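Local coordinates for protein succinyl-CoA ligase (ADP-forming) subunit alpha (Methanosaeta concilii, PDB 6HXI) that binds coenzyme A and belongs to the succinyl-CoA synthetase superfamily, here in one chain with a helical region related to citrate synthase, at residues Ile42-Asn47 and Leu76-Ala81; Cys35-Pro40 and Gly147-Gly152. One frame throughout, in Å; residues are numbered along the deposited sequence.

Contact 1 of 2, residues Ile42-Asn47 and Leu76-Ala81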
ATOM      1  N   ILE B  42      -1.374 -28.474  34.176  1.00 40.23           N
ATOM      2  CA  ILE B  42      -1.609 -27.036  34.127  1.00 37.42           C
ATOM      3  C   ILE B  42      -2.964 -26.754  33.492  1.00 40.83           C
ATOM      4  O   ILE B  42      -3.170 -27.088  32.326  1.00 40.34           O
ATOM      5  CB  ILE B  42      -0.478 -26.308  33.346  1.00 38.03           C
ATOM      6  CG1 ILE B  42       0.909 -26.527  34.004  1.00 37.16           C
ATOM      7  CG2 ILE B  42      -0.807 -24.821  33.133  1.00 34.63           C
ATOM      8  CD1 ILE B  42       2.111 -26.095  33.096  1.00 31.75           C
ATOM      9  N   SER B  43      -3.859 -26.106  34.247  1.00 36.62           N
ATOM     10  CA  SER B  43      -5.179 -25.707  33.768  1.00 36.80           C
ATOM     11  C   SER B  43      -5.043 -24.353  33.046  1.00 40.69           C
ATOM     12  O   SER B  43      -5.623 -24.181  31.974  1.00 39.83           O
ATOM     13  CB  SER B  43      -6.158 -25.594  34.935  1.00 41.31           C
ATOM     14  OG  SER B  43      -6.511 -26.865  35.452  1.00 52.15           O
ATOM     15  N   ALA B  44      -4.270 -23.392  33.631  1.00 36.35           N
ATOM     16  CA  ALA B  44      -4.084 -22.065  33.029  1.00 35.85           C
ATOM     17  C   ALA B  44      -2.790 -21.389  33.457  1.00 39.29           C
ATOM     18  O   ALA B  44      -2.178 -21.749  34.469  1.00 40.31           O
ATOM     19  CB  ALA B  44      -5.272 -21.146  33.356  1.00 36.79           C
ATOM     20  N   ILE B  45      -2.408 -20.367  32.695  1.00 34.12           N
ATOM     21  CA  ILE B  45      -1.275 -19.508  32.992  1.00 32.22           C
ATOM     22  C   ILE B  45      -1.867 -18.187  33.455  1.00 38.77           C
ATOM     23  O   ILE B  45      -2.888 -17.754  32.916  1.00 40.21           O
ATOM     24  CB  ILE B  45      -0.351 -19.335  31.773  1.00 34.02           C
ATOM     25  CG1 ILE B  45       0.175 -20.705  31.295  1.00 36.55           C
ATOM     26  CG2 ILE B  45       0.805 -18.373  32.058  1.00 29.65           C
ATOM     27  CD1 ILE B  45       0.162 -20.825  29.847  1.00 42.43           C
ATOM     28  N   ILE B  46      -1.249 -17.551  34.456  1.00 33.65           N
ATOM     29  CA  ILE B  46      -1.702 -16.242  34.880  1.00 33.73           C
ATOM     30  C   ILE B  46      -0.603 -15.271  34.421  1.00 38.68           C
ATOM     31  O   ILE B  46       0.547 -15.392  34.841  1.00 37.82           O
ATOM     32  CB  ILE B  46      -2.087 -16.161  36.396  1.00 37.72           C
ATOM     33  CG1 ILE B  46      -3.089 -17.289  36.769  1.00 40.36           C
ATOM     34  CG2 ILE B  46      -2.684 -14.784  36.719  1.00 36.42           C
ATOM     35  CD1 ILE B  46      -3.155 -17.625  38.216  1.00 48.42           C
ATOM     36  N   ASN B  47      -0.930 -14.413  33.456  1.00 36.95           N
ATOM     37  CA  ASN B  47      -0.019 -13.445  32.884  1.00 36.58           C
ATOM     38  C   ASN B  47      -0.575 -12.036  33.170  1.00 40.01           C
ATOM     39  O   ASN B  47      -1.559 -11.614  32.550  1.00 40.90           O
ATOM     40  CB  ASN B  47       0.178 -13.701  31.390  1.00 35.43           C
ATOM     41  CG  ASN B  47       1.255 -12.864  30.731  1.00 48.64           C
ATOM     42  OD1 ASN B  47       1.781 -11.901  31.286  1.00 44.30           O
ATOM     43  ND2 ASN B  47       1.579 -13.195  29.505  1.00 42.29           N
ATOM     44  N   LEU B  76     -11.976 -18.860  38.952  1.00 51.21           N
ATOM     45  CA  LEU B  76     -13.380 -18.986  38.565  1.00 53.13           C
ATOM     46  C   LEU B  76     -13.553 -19.850  37.295  1.00 56.03           C
ATOM     47  O   LEU B  76     -14.509 -20.622  37.211  1.00 57.17           O
ATOM     48  CB  LEU B  76     -14.017 -17.597  38.377  1.00 53.73           C
ATOM     49  CG  LEU B  76     -15.541 -17.571  38.461  1.00 61.39           C
ATOM     50  CD1 LEU B  76     -16.009 -17.449  39.905  1.00 63.23           C
ATOM     51  CD2 LEU B  76     -16.110 -16.449  37.627  1.00 65.71           C
ATOM     52  N   ALA B  77     -12.623 -19.749  36.330  1.00 50.11           N
ATOM     53  CA  ALA B  77     -12.687 -20.569  35.112  1.00 49.08           C
ATOM     54  C   ALA B  77     -12.243 -22.026  35.378  1.00 51.08           C
ATOM     55  O   ALA B  77     -12.863 -22.958  34.874  1.00 52.65           O
ATOM     56  CB  ALA B  77     -11.841 -19.949  34.017  1.00 48.35           C
ATOM     57  N   TYR B  78     -11.197 -22.224  36.200  1.00 45.65           N
ATOM     58  CA  TYR B  78     -10.675 -23.554  36.518  1.00 43.67           C
ATOM     59  C   TYR B  78     -10.703 -23.826  38.028  1.00 49.83           C
ATOM     60  O   TYR B  78      -9.636 -23.835  38.654  1.00 50.45           O
ATOM     61  CB  TYR B  78      -9.274 -23.779  35.879  1.00 41.03           C
ATOM     62  CG  TYR B  78      -9.313 -23.738  34.366  1.00 40.47           C
ATOM     63  CD1 TYR B  78      -9.630 -24.875  33.626  1.00 42.31           C
ATOM     64  CD2 TYR B  78      -9.168 -22.538  33.680  1.00 40.46           C
ATOM     65  CE1 TYR B  78      -9.763 -24.828  32.241  1.00 39.85           C
ATOM     66  CE2 TYR B  78      -9.320 -22.472  32.297  1.00 41.42           C
ATOM     67  CZ  TYR B  78      -9.595 -23.624  31.576  1.00 51.05           C
ATOM     68  OH  TYR B  78      -9.734 -23.557  30.202  1.00 56.50           O
ATOM     69  N   PRO B  79     -11.910 -24.073  38.637  1.00 45.72           N
ATOM     70  CA  PRO B  79     -11.963 -24.343  40.084  1.00 45.42           C
ATOM     71  C   PRO B  79     -11.266 -25.625  40.511  1.00 48.95           C
ATOM     72  O   PRO B  79     -10.920 -25.753  41.684  1.00 46.66           O
ATOM     73  CB  PRO B  79     -13.464 -24.380  40.403  1.00 48.90           C
ATOM     74  CG  PRO B  79     -14.132 -24.618  39.135  1.00 53.14           C
ATOM     75  CD  PRO B  79     -13.267 -24.068  38.047  1.00 47.73           C
ATOM     76  N   GLU B  80     -11.046 -26.557  39.566  1.00 47.02           N
ATOM     77  CA  GLU B  80     -10.372 -27.833  39.825  1.00 47.12           C
ATOM     78  C   GLU B  80      -8.879 -27.671  40.140  1.00 47.71           C
ATOM     79  O   GLU B  80      -8.270 -28.589  40.673  1.00 47.36           O
ATOM     80  CB  GLU B  80     -10.571 -28.802  38.640  1.00 49.25           C
ATOM     81  CG  GLU B  80      -9.874 -28.389  37.349  1.00 57.24           C
ATOM     82  CD  GLU B  80     -10.727 -27.649  36.342  1.00 83.84           C
ATOM     83  OE1 GLU B  80     -10.485 -27.834  35.127  1.00 90.65           O
ATOM     84  OE2 GLU B  80     -11.632 -26.888  36.757  1.00 71.77           O
ATOM     85  N   ALA B  81      -8.282 -26.540  39.740  1.00 43.71           N
ATOM     86  CA  ALA B  81      -6.866 -26.253  39.965  1.00 42.48           C
ATOM     87  C   ALA B  81      -6.690 -25.765  41.422  1.00 44.63           C
ATOM     88  O   ALA B  81      -7.233 -24.721  41.787  1.00 44.62           O
ATOM     89  CB  ALA B  81      -6.383 -25.198  38.966  1.00 41.70           C
TER
HETATM   90  O   HOH W   1      -7.841 -28.046  33.140  1.00 63.54           O
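The chain turns a corner at Ser43 within strand 42-46, while 76-81 leaves the end of helix 71-77 through a type I turn from Tyr78 to Ala81, closed by Ala81 N to Tyr78 O at 3.2 Å; the backbones come nearest at Ser43 and Ala81, with CA atoms 6.4 Å apart. Ser43 carries the contact. Its CB packs against the root of the Tyr78 side chain, 3.7 Å from Tyr78 CG, and its carbonyl O sits over the centre of one face of the ring, 4.0 Å above the plane. Tyr78 has CG beside its backbone N (chi1 -63°), which turns the ring to Ser43 O and against Ala44, whose CB lies 4.1 Å from Tyr78 CD2; the alanine methyl also touches Tyr68, giving both tyrosines apolar contact with little bulk. The segments belong to the CoA-binding, Rossmann-like part of the chain: strand 42-46 pairs in parallel with strands 15-18 and 61-68, and Tyr78 also rests on Phe16, Pro66 and Tyr68 of those neighbours. Ala81 CB approaches Ser43 OG to 3.9 Å. The hydroxyl finds its polar company in a water 2.9 Å from Ser43 OG, which in turn donates a weak bond to Glu80 OE1 at 3.3 Å. Glu80, bent at chi2 (-96°), brings this carboxylate oxygen to the edge of Tyr78, in the plane of the ring.

Contact 2 of 2, residues Cys35-Pro40 and Gly147-Gly152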
ATOM      1  N   CYS B  35       5.383 -39.329  32.469  1.00 48.44           N
ATOM      2  CA  CYS B  35       4.700 -40.023  33.567  1.00 48.52           C
ATOM      3  C   CYS B  35       3.448 -40.738  33.106  1.00 52.40           C
ATOM      4  O   CYS B  35       2.798 -41.419  33.906  1.00 50.93           O
ATOM      5  CB  CYS B  35       4.392 -39.052  34.700  1.00 47.72           C
ATOM      6  SG  CYS B  35       5.864 -38.459  35.555  1.00 50.67           S
ATOM      7  N   LYS B  36       3.095 -40.551  31.817  1.00 50.61           N
ATOM      8  CA  LYS B  36       1.933 -41.145  31.154  1.00 52.56           C
ATOM      9  C   LYS B  36       0.623 -40.610  31.732  1.00 57.32           C
ATOM     10  O   LYS B  36      -0.376 -41.332  31.755  1.00 60.40           O
ATOM     11  CB  LYS B  36       1.996 -42.701  31.155  1.00 56.99           C
ATOM     12  CG  LYS B  36       3.257 -43.275  30.518  1.00 75.10           C
ATOM     13  CD  LYS B  36       3.102 -44.759  30.201  1.00 91.53           C
ATOM     14  CE  LYS B  36       3.616 -45.110  28.817  1.00105.42           C
ATOM     15  NZ  LYS B  36       2.810 -44.486  27.720  1.00112.01           N
ATOM     16  N   ARG B  37       0.625 -39.343  32.193  1.00 51.08           N
ATOM     17  CA  ARG B  37      -0.551 -38.678  32.747  1.00 51.10           C
ATOM     18  C   ARG B  37      -1.633 -38.554  31.691  1.00 57.52           C
ATOM     19  O   ARG B  37      -1.327 -38.389  30.502  1.00 56.19           O
ATOM     20  CB  ARG B  37      -0.208 -37.274  33.287  1.00 47.89           C
ATOM     21  CG  ARG B  37       0.398 -37.259  34.687  1.00 57.31           C
ATOM     22  CD  ARG B  37       0.469 -35.854  35.283  1.00 57.92           C
ATOM     23  NE  ARG B  37      -0.821 -35.158  35.206  1.00 57.86           N
ATOM     24  CZ  ARG B  37      -1.347 -34.419  36.175  1.00 60.04           C
ATOM     25  NH1 ARG B  37      -0.697 -34.256  37.324  1.00 42.36           N
ATOM     26  NH2 ARG B  37      -2.535 -33.855  36.013  1.00 44.91           N
ATOM     27  N   SER B  38      -2.899 -38.646  32.122  1.00 57.81           N
ATOM     28  CA  SER B  38      -4.041 -38.537  31.215  1.00 59.63           C
ATOM     29  C   SER B  38      -4.197 -37.106  30.749  1.00 62.72           C
ATOM     30  O   SER B  38      -4.386 -36.865  29.557  1.00 62.60           O
ATOM     31  CB  SER B  38      -5.324 -39.046  31.872  1.00 66.45           C
ATOM     32  OG  SER B  38      -5.467 -38.618  33.218  1.00 77.48           O
ATOM     33  N   SER B  39      -4.041 -36.157  31.675  1.00 57.96           N
ATOM     34  CA  SER B  39      -4.181 -34.741  31.353  1.00 56.75           C
ATOM     35  C   SER B  39      -2.956 -33.900  31.767  1.00 53.79           C
ATOM     36  O   SER B  39      -2.267 -34.258  32.731  1.00 52.88           O
ATOM     37  CB  SER B  39      -5.446 -34.182  32.015  1.00 63.69           C
ATOM     38  OG  SER B  39      -5.963 -33.070  31.299  1.00 75.66           O
ATOM     39  N   PRO B  40      -2.717 -32.733  31.116  1.00 46.66           N
ATOM     40  CA  PRO B  40      -1.640 -31.846  31.583  1.00 44.82           C
ATOM     41  C   PRO B  40      -1.891 -31.382  33.031  1.00 50.87           C
ATOM     42  O   PRO B  40      -3.042 -31.260  33.458  1.00 52.01           O
ATOM     43  CB  PRO B  40      -1.744 -30.661  30.621  1.00 44.74           C
ATOM     44  CG  PRO B  40      -2.403 -31.216  29.404  1.00 49.11           C
ATOM     45  CD  PRO B  40      -3.422 -32.131  29.961  1.00 46.49           C
ATOM     46  N   GLY B 147       6.388 -39.487  39.376  1.00 48.09           N
ATOM     47  CA  GLY B 147       5.371 -40.082  38.526  1.00 48.17           C
ATOM     48  C   GLY B 147       4.015 -39.410  38.559  1.00 52.31           C
ATOM     49  O   GLY B 147       3.082 -39.932  37.950  1.00 53.92           O
ATOM     50  N   ALA B 148       3.874 -38.245  39.230  1.00 48.33           N
ATOM     51  CA  ALA B 148       2.576 -37.572  39.361  1.00 47.90           C
ATOM     52  C   ALA B 148       2.551 -36.065  39.031  1.00 50.84           C
ATOM     53  O   ALA B 148       1.729 -35.648  38.218  1.00 50.76           O
ATOM     54  CB  ALA B 148       2.017 -37.800  40.752  1.00 49.37           C
ATOM     55  N   PHE B 149       3.403 -35.249  39.677  1.00 45.61           N
ATOM     56  CA  PHE B 149       3.401 -33.793  39.480  1.00 42.91           C
ATOM     57  C   PHE B 149       4.749 -33.192  39.820  1.00 43.50           C
ATOM     58  O   PHE B 149       5.404 -33.637  40.766  1.00 39.24           O
ATOM     59  CB  PHE B 149       2.310 -33.137  40.378  1.00 43.86           C
ATOM     60  CG  PHE B 149       2.136 -31.640  40.270  1.00 42.25           C
ATOM     61  CD1 PHE B 149       1.289 -31.089  39.313  1.00 44.45           C
ATOM     62  CD2 PHE B 149       2.800 -30.782  41.139  1.00 41.17           C
ATOM     63  CE1 PHE B 149       1.122 -29.696  39.217  1.00 44.00           C
ATOM     64  CE2 PHE B 149       2.650 -29.386  41.026  1.00 43.46           C
ATOM     65  CZ  PHE B 149       1.808 -28.854  40.070  1.00 41.13           C
ATOM     66  N   ARG B 150       5.121 -32.124  39.096  1.00 40.31           N
ATOM     67  CA  ARG B 150       6.340 -31.376  39.388  1.00 40.11           C
ATOM     68  C   ARG B 150       6.007 -29.883  39.524  1.00 44.81           C
ATOM     69  O   ARG B 150       5.177 -29.359  38.765  1.00 42.40           O
ATOM     70  CB  ARG B 150       7.428 -31.631  38.323  1.00 39.02           C
ATOM     71  CG  ARG B 150       7.600 -30.516  37.308  1.00 55.66           C
ATOM     72  CD  ARG B 150       8.353 -30.939  36.075  1.00 56.76           C
ATOM     73  NE  ARG B 150       9.774 -30.729  36.241  1.00 47.15           N
ATOM     74  CZ  ARG B 150      10.688 -30.951  35.314  1.00 59.76           C
ATOM     75  NH1 ARG B 150      11.964 -30.778  35.587  1.00 47.51           N
ATOM     76  NH2 ARG B 150      10.333 -31.386  34.107  1.00 45.25           N
ATOM     77  N   ILE B 151       6.676 -29.204  40.460  1.00 41.91           N
ATOM     78  CA  ILE B 151       6.512 -27.754  40.615  1.00 40.91           C
ATOM     79  C   ILE B 151       7.537 -27.073  39.708  1.00 42.84           C
ATOM     80  O   ILE B 151       8.740 -27.199  39.964  1.00 41.80           O
ATOM     81  CB  ILE B 151       6.650 -27.263  42.069  1.00 43.05           C
ATOM     82  CG1 ILE B 151       5.563 -27.853  42.967  1.00 44.66           C
ATOM     83  CG2 ILE B 151       6.622 -25.734  42.099  1.00 42.75           C
ATOM     84  CD1 ILE B 151       5.945 -27.843  44.467  1.00 58.72           C
ATOM     85  N   GLY B 152       7.053 -26.369  38.673  1.00 36.80           N
ATOM     86  CA  GLY B 152       7.884 -25.607  37.742  1.00 35.98           C
ATOM     87  C   GLY B 152       9.116 -26.322  37.231  1.00 41.79           C
ATOM     88  O   GLY B 152       9.026 -27.366  36.578  1.00 42.57           O
TER
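Arg37 NH1 donates to Ala148 O at 2.9 Å, a nearly straight bond (164° at the hydrogen) that lies in the carbonyl plane and at the edge of the guanidinium. Arg37 CD also closes on this oxygen, 3.2 Å from Ala148 O. Alongside, Cys35 lays its sulfur on backbone, with Cys35 SG 3.4 Å from Gly147 CA. The positive phi of Gly147 (74°) favours glycine here. Arg37 NH1 also comes to the edge of the Phe149 ring, 4.2 Å from Phe149 CD1. Ala148 and Phe149 both face Thr145, forming a classic beta bulge in the hairpin of strands 143-145 and 149-150, an edge of the six-stranded sheet. Facing it is the end of helix 22-34, finished by a Schellman motif in which Lys36 has positive phi; the chain then leads on to strand 42-46 of the seven-stranded sheet. Behind the first shell, the bend of Arg37 at chi3 (51°) turns NE back onto its own loop, where it donates to Ser39 O at 3.0 Å, almost along the C=O axis, and Arg37 NH2 adds a weak bond to the same oxygen. Arginine suits the place because its several N-H groups, with a further bond from NH2 to Thr13 O, hold the guanidinium among three backbone carbonyls. Asp32 OD1 forms a long, weak ion pair with Arg37 NE, which may add some charge balance.

From the N terminus, the chain passes strand 15-18 and helix 22-34 before reaching 35-40, the first half of contact 2, and one residue later enters 42-47, the first half of contact 1. Contact 1 closes first, after the antiparallel strands 52-58 and 61-68 and helix 71-77, and so ties strand 42-46 to the turn after that helix, which packs against the seven-stranded sheet. The loop of contact 2 closes only at 147-152, more than a hundred residues on, and encloses contact 1 entirely. It joins the seven-stranded sheet's first helix-strand connection to the edge hairpin of the six-stranded sheet. The two contacts lie about 16 Å apart, centre to centre.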